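Local coordinates for protein vaginolysin (Gardnerella vaginalis, PDB 5IMY) that probably binds cholesterol in host cell membranes and lyses the cells as a pore-forming toxin of the cholesterol-dependent cytolysin family, at residues D399-E404 with P409-R414; S462-P465 with Q469-I472. All blocks are in the same frame, centred on the assembly; numbering follows the deposited sequence.

How the interactions relate
Both contacts lie in the C-terminal beta-sandwich domain, on the same side of the chain's centre. Interaction 1 comes first along the chain and closes before interaction 2 opens. Their centres are 20 Å apart, and their nearest atoms, about 6 Å apart, do not touch. Interaction 1 is the hairpin of strands 395-403 and 409-415, at one edge of the four-stranded antiparallel sheet. Interaction 2 starts at strand 460-464, the other outermost strand of that sheet, and reaches strand 469-475 of a different sheet. One contact therefore pairs strands within a sheet, at an edge used by another protein chain. The other joins two sheets of the domain.

Interaction 1: D399-E404 with P409-R414; sequences DEYGTE and PYVRSR
E400 and R412 form a hydrogen-bonded antiparallel pair, and so do G402 and Y410. The two strands make a beta hairpin, held by two backbone bonds at each of these pairs. The E400 side chain starts beside the opposite strand, with CB 3.5 Å from R412 O. It then runs out extended beyond CG toward R414. E400 CD packs 3.7 Å from R414 CG. At the tip, E400 OE1 takes a hydrogen bond from R414 NE at 3.0 Å, as part of a salt bridge. R414 NE comes from above the carboxylate plane, while OE1 lies near the guanidinium plane; the two planes are 48° apart. E400 OE2 sits 3.6 Å from R414 CG and takes a weak hydrogen bond from W398 NE1. On the same face, Y410 CG lies between the backbone N and the carbonyl carbon (chi1 64°), which turns the ring back over G402. G402 CA makes a CH-pi contact 3.9 Å from the ring centroid. On the other face, V411 CG2 meets the edge of the Y401 ring, 3.5 Å from CE1. V411 and R412 also pair with an antiparallel strand of another protein's chain, so the sheet runs on across the interface, much as in the CD59 complex of related intermedilysin. Backbone bonds set the register; on the E400 face, a salt bridge and a ring over glycine add side-chain links.

Interaction 2: S462-P465 with Q469-I472; sequences SDLP and QRTI
A corner at D463, within the range of strand 460-464, brings L464 and P465 against R470 at the start of strand 469-475. The backbones stay well apart: even the nearest CA atoms, those of P465 and R470, are 9.9 Å from each other. The R470 side chain bridges the distance. Its CG is anti to the backbone N (chi1 165°), which sends the chain toward L464, and bends at chi2 and chi3 set one guanidinium face against it. L464 comes from the opposite direction. Its CD1 methyl sits over the centre of that face, 3.2 Å from R470 CZ, closer than normal contact, so the exact spacing is doubtful. L464 CG lies 3.4 Å from R470 NH2. The contact belongs to the beta-sandwich domain and links two of its sheets. Strand 460-464 is an outermost strand of the four-stranded sheet, whereas strand 469-475 runs parallel to strand 363-389 in the mixed sheet. R470 is tied into that second sheet by backbone bonds with Y381 and T383. P465 O lies at the guanidinium edge, near its plane, beside R470 NH2. The hydrogen bond from R470 NH2 to P465 O is weak and bent, 119° at the hydrogen, and at 2.5 Å doubtfully short. R470 NH1 has a second partner, E485 of strand 480-485, in a long, weak ion pair. L464 also packs on E485, and on L440 in its own sheet.

Interaction 1: D399-E404 with P409-R414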
loop_
_atom_site.group_PDB
_atom_site.type_symbol
_atom_site.label_atom_id
_atom_site.label_comp_id
_atom_site.label_asym_id
_atom_site.label_seq_id
_atom_site.Cartn_x
_atom_site.Cartn_y
_atom_site.Cartn_z
ATOM N N ASP A 399 4.203 13.039 11.068
ATOM C CA ASP A 399 4.516 12.400 9.798
ATOM C C ASP A 399 3.287 11.692 9.244
ATOM O O ASP A 399 2.501 11.108 9.999
ATOM C CB ASP A 399 5.662 11.398 9.963
ATOM C CG ASP A 399 6.977 12.069 10.304
ATOM O OD1 ASP A 399 7.259 13.149 9.744
ATOM O OD2 ASP A 399 7.728 11.520 11.138
ATOM N N GLU A 400 3.129 11.750 7.925
ATOM C CA GLU A 400 2.049 11.066 7.219
ATOM C C GLU A 400 2.681 10.051 6.271
ATOM O O GLU A 400 3.223 10.421 5.224
ATOM C CB GLU A 400 1.168 12.065 6.468
ATOM C CG GLU A 400 0.003 12.588 7.296
ATOM C CD GLU A 400 -0.577 13.878 6.749
ATOM O OE1 GLU A 400 -0.347 14.182 5.560
ATOM O OE2 GLU A 400 -1.262 14.590 7.514
ATOM N N TYR A 401 2.620 8.777 6.644
ATOM C CA TYR A 401 3.128 7.721 5.787
ATOM C C TYR A 401 2.100 7.364 4.720
ATOM O O TYR A 401 0.896 7.591 4.870
ATOM C CB TYR A 401 3.478 6.472 6.597
ATOM C CG TYR A 401 4.708 6.602 7.471
ATOM C CD1 TYR A 401 5.386 7.808 7.587
ATOM C CD2 TYR A 401 5.198 5.507 8.171
ATOM C CE1 TYR A 401 6.508 7.923 8.384
ATOM C CE2 TYR A 401 6.319 5.612 8.971
ATOM C CZ TYR A 401 6.972 6.821 9.073
ATOM O OH TYR A 401 8.090 6.931 9.866
ATOM N N GLY A 402 2.595 6.794 3.630
ATOM C CA GLY A 402 1.729 6.383 2.545
ATOM C C GLY A 402 2.484 5.526 1.558
ATOM O O GLY A 402 3.716 5.575 1.472
ATOM N N THR A 403 1.723 4.728 0.820
ATOM C CA THR A 403 2.245 3.924 -0.272
ATOM C C THR A 403 1.559 4.346 -1.559
ATOM O O THR A 403 0.343 4.558 -1.584
ATOM C CB THR A 403 2.017 2.428 -0.035
ATOM O OG1 THR A 403 0.667 2.210 0.395
ATOM C CG2 THR A 403 2.983 1.895 1.010
ATOM N N GLU A 404 2.339 4.482 -2.624
ATOM C CA GLU A 404 1.738 4.795 -3.906
ATOM C C GLU A 404 0.868 3.634 -4.369
ATOM O O GLU A 404 0.936 2.517 -3.847
ATOM C CB GLU A 404 2.808 5.115 -4.951
ATOM C CG GLU A 404 3.222 6.583 -4.983
ATOM C CD GLU A 404 2.055 7.513 -5.268
ATOM O OE1 GLU A 404 1.167 7.133 -6.061
ATOM O OE2 GLU A 404 2.021 8.620 -4.690
ATOM N N PRO A 409 6.674 3.202 -0.951
ATOM C CA PRO A 409 6.337 4.023 0.213
ATOM C C PRO A 409 6.793 5.466 0.054
ATOM O O PRO A 409 7.625 5.803 -0.791
ATOM C CB PRO A 409 7.095 3.334 1.351
ATOM C CG PRO A 409 8.318 2.804 0.683
ATOM C CD PRO A 409 7.911 2.430 -0.728
ATOM N N TYR A 410 6.219 6.323 0.897
ATOM C CA TYR A 410 6.636 7.714 0.995
ATOM C C TYR A 410 6.190 8.248 2.346
ATOM O O TYR A 410 5.332 7.663 3.012
ATOM C CB TYR A 410 6.060 8.569 -0.143
ATOM C CG TYR A 410 4.549 8.687 -0.135
ATOM C CD1 TYR A 410 3.904 9.562 0.729
ATOM C CD2 TYR A 410 3.772 7.933 -1.002
ATOM C CE1 TYR A 410 2.527 9.674 0.738
ATOM C CE2 TYR A 410 2.394 8.040 -1.003
ATOM C CZ TYR A 410 1.776 8.912 -0.130
ATOM O OH TYR A 410 0.405 9.020 -0.127
ATOM N N VAL A 411 6.785 9.370 2.741
ATOM C CA VAL A 411 6.426 10.051 3.980
ATOM C C VAL A 411 6.467 11.551 3.731
ATOM O O VAL A 411 7.396 12.062 3.096
ATOM C CB VAL A 411 7.356 9.645 5.148
ATOM C CG1 VAL A 411 8.794 9.545 4.687
ATOM C CG2 VAL A 411 7.241 10.633 6.314
ATOM N N ARG A 412 5.449 12.251 4.223
ATOM C CA ARG A 412 5.343 13.699 4.093
ATOM C C ARG A 412 5.118 14.284 5.476
ATOM O O ARG A 412 4.120 13.963 6.131
ATOM C CB ARG A 412 4.197 14.086 3.151
ATOM C CG ARG A 412 3.989 15.588 3.010
ATOM C CD ARG A 412 2.757 15.919 2.180
ATOM N NE ARG A 412 3.000 15.794 0.743
ATOM C CZ ARG A 412 2.703 14.727 0.005
ATOM N NH1 ARG A 412 2.141 13.656 0.551
ATOM N NH2 ARG A 412 2.969 14.732 -1.294
ATOM N N SER A 413 6.037 15.136 5.919
ATOM C CA SER A 413 5.897 15.765 7.222
ATOM C C SER A 413 4.878 16.898 7.157
ATOM O O SER A 413 4.572 17.437 6.090
ATOM C CB SER A 413 7.240 16.304 7.712
ATOM O OG SER A 413 7.125 16.884 8.998
ATOM N N ARG A 414 4.354 17.256 8.325
ATOM C CA ARG A 414 3.341 18.293 8.437
ATOM C C ARG A 414 3.686 19.211 9.599
ATOM O O ARG A 414 4.500 18.878 10.464
ATOM C CB ARG A 414 1.944 17.695 8.644
ATOM C CG ARG A 414 1.418 16.923 7.453
ATOM C CD ARG A 414 0.701 17.834 6.474
ATOM N NE ARG A 414 0.237 17.101 5.300
ATOM C CZ ARG A 414 -0.262 17.671 4.208
ATOM N NH1 ARG A 414 -0.361 18.992 4.125
ATOM N NH2 ARG A 414 -0.659 16.918 3.192
#

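Interaction 2: S462-P465 with Q469-I472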
loop_
_atom_site.group_PDB
_atom_site.type_symbol
_atom_site.label_atom_id
_atom_site.label_comp_id
_atom_site.label_asym_id
_atom_site.label_seq_id
_atom_site.Cartn_x
_atom_site.Cartn_y
_atom_site.Cartn_z
ATOM N N SER A 462 8.689 14.289 21.920
ATOM C CA SER A 462 8.653 13.774 20.559
ATOM C C SER A 462 8.269 12.302 20.591
ATOM O O SER A 462 8.164 11.686 21.656
ATOM C CB SER A 462 10.006 13.948 19.862
ATOM O OG SER A 462 11.018 13.227 20.543
ATOM N N ASP A 463 8.058 11.741 19.396
ATOM C CA ASP A 463 7.771 10.321 19.229
ATOM C C ASP A 463 6.783 9.811 20.272
ATOM O O ASP A 463 6.954 8.709 20.803
ATOM C CB ASP A 463 9.069 9.509 19.298
ATOM C CG ASP A 463 9.837 9.523 17.992
ATOM O OD1 ASP A 463 9.209 9.327 16.930
ATOM O OD2 ASP A 463 11.069 9.728 18.027
ATOM N N LEU A 464 5.721 10.616 20.579
ATOM C CA LEU A 464 4.820 10.164 21.629
ATOM C C LEU A 464 3.524 9.626 21.032
ATOM O O LEU A 464 3.034 10.154 20.027
ATOM C CB LEU A 464 4.513 11.295 22.615
ATOM C CG LEU A 464 3.516 12.407 22.285
ATOM C CD1 LEU A 464 3.313 13.259 23.530
ATOM C CD2 LEU A 464 3.976 13.277 21.132
ATOM N N PRO A 465 2.957 8.582 21.640
ATOM C CA PRO A 465 1.859 7.854 20.997
ATOM C C PRO A 465 0.657 8.746 20.726
ATOM O O PRO A 465 0.504 9.828 21.296
ATOM C CB PRO A 465 1.517 6.759 22.014
ATOM C CG PRO A 465 1.976 7.306 23.322
ATOM C CD PRO A 465 3.204 8.104 23.012
ATOM N N GLN A 469 -7.252 11.270 23.484
ATOM C CA GLN A 469 -7.273 12.638 23.983
ATOM C C GLN A 469 -5.956 12.943 24.680
ATOM O O GLN A 469 -5.513 12.179 25.543
ATOM C CB GLN A 469 -8.439 12.854 24.954
ATOM C CG GLN A 469 -8.481 14.237 25.606
ATOM C CD GLN A 469 -8.986 15.314 24.667
ATOM O OE1 GLN A 469 -8.209 16.108 24.135
ATOM N NE2 GLN A 469 -10.297 15.351 24.465
ATOM N N ARG A 470 -5.346 14.062 24.302
ATOM C CA ARG A 470 -4.152 14.583 24.952
ATOM C C ARG A 470 -4.364 16.068 25.193
ATOM O O ARG A 470 -4.711 16.805 24.266
ATOM C CB ARG A 470 -2.905 14.339 24.092
ATOM C CG ARG A 470 -1.659 15.139 24.492
ATOM C CD ARG A 470 -0.526 14.243 24.960
ATOM N NE ARG A 470 -0.289 13.123 24.055
ATOM C CZ ARG A 470 0.425 12.046 24.367
ATOM N NH1 ARG A 470 0.981 11.935 25.566
ATOM N NH2 ARG A 470 0.582 11.077 23.476
ATOM N N THR A 471 -4.169 16.501 26.435
ATOM C CA THR A 471 -4.299 17.906 26.792
ATOM C C THR A 471 -3.082 18.328 27.599
ATOM O O THR A 471 -2.712 17.660 28.571
ATOM C CB THR A 471 -5.591 18.180 27.578
ATOM O OG1 THR A 471 -5.503 19.459 28.217
ATOM C CG2 THR A 471 -5.839 17.113 28.620
ATOM N N ILE A 472 -2.464 19.432 27.189
ATOM C CA ILE A 472 -1.232 19.932 27.787
ATOM C C ILE A 472 -1.526 21.324 28.324
ATOM O O ILE A 472 -1.711 22.271 27.548
ATOM C CB ILE A 472 -0.077 19.963 26.777
ATOM C CG1 ILE A 472 0.036 18.613 26.059
ATOM C CG2 ILE A 472 1.234 20.313 27.478
ATOM C CD1 ILE A 472 1.061 18.588 24.946
#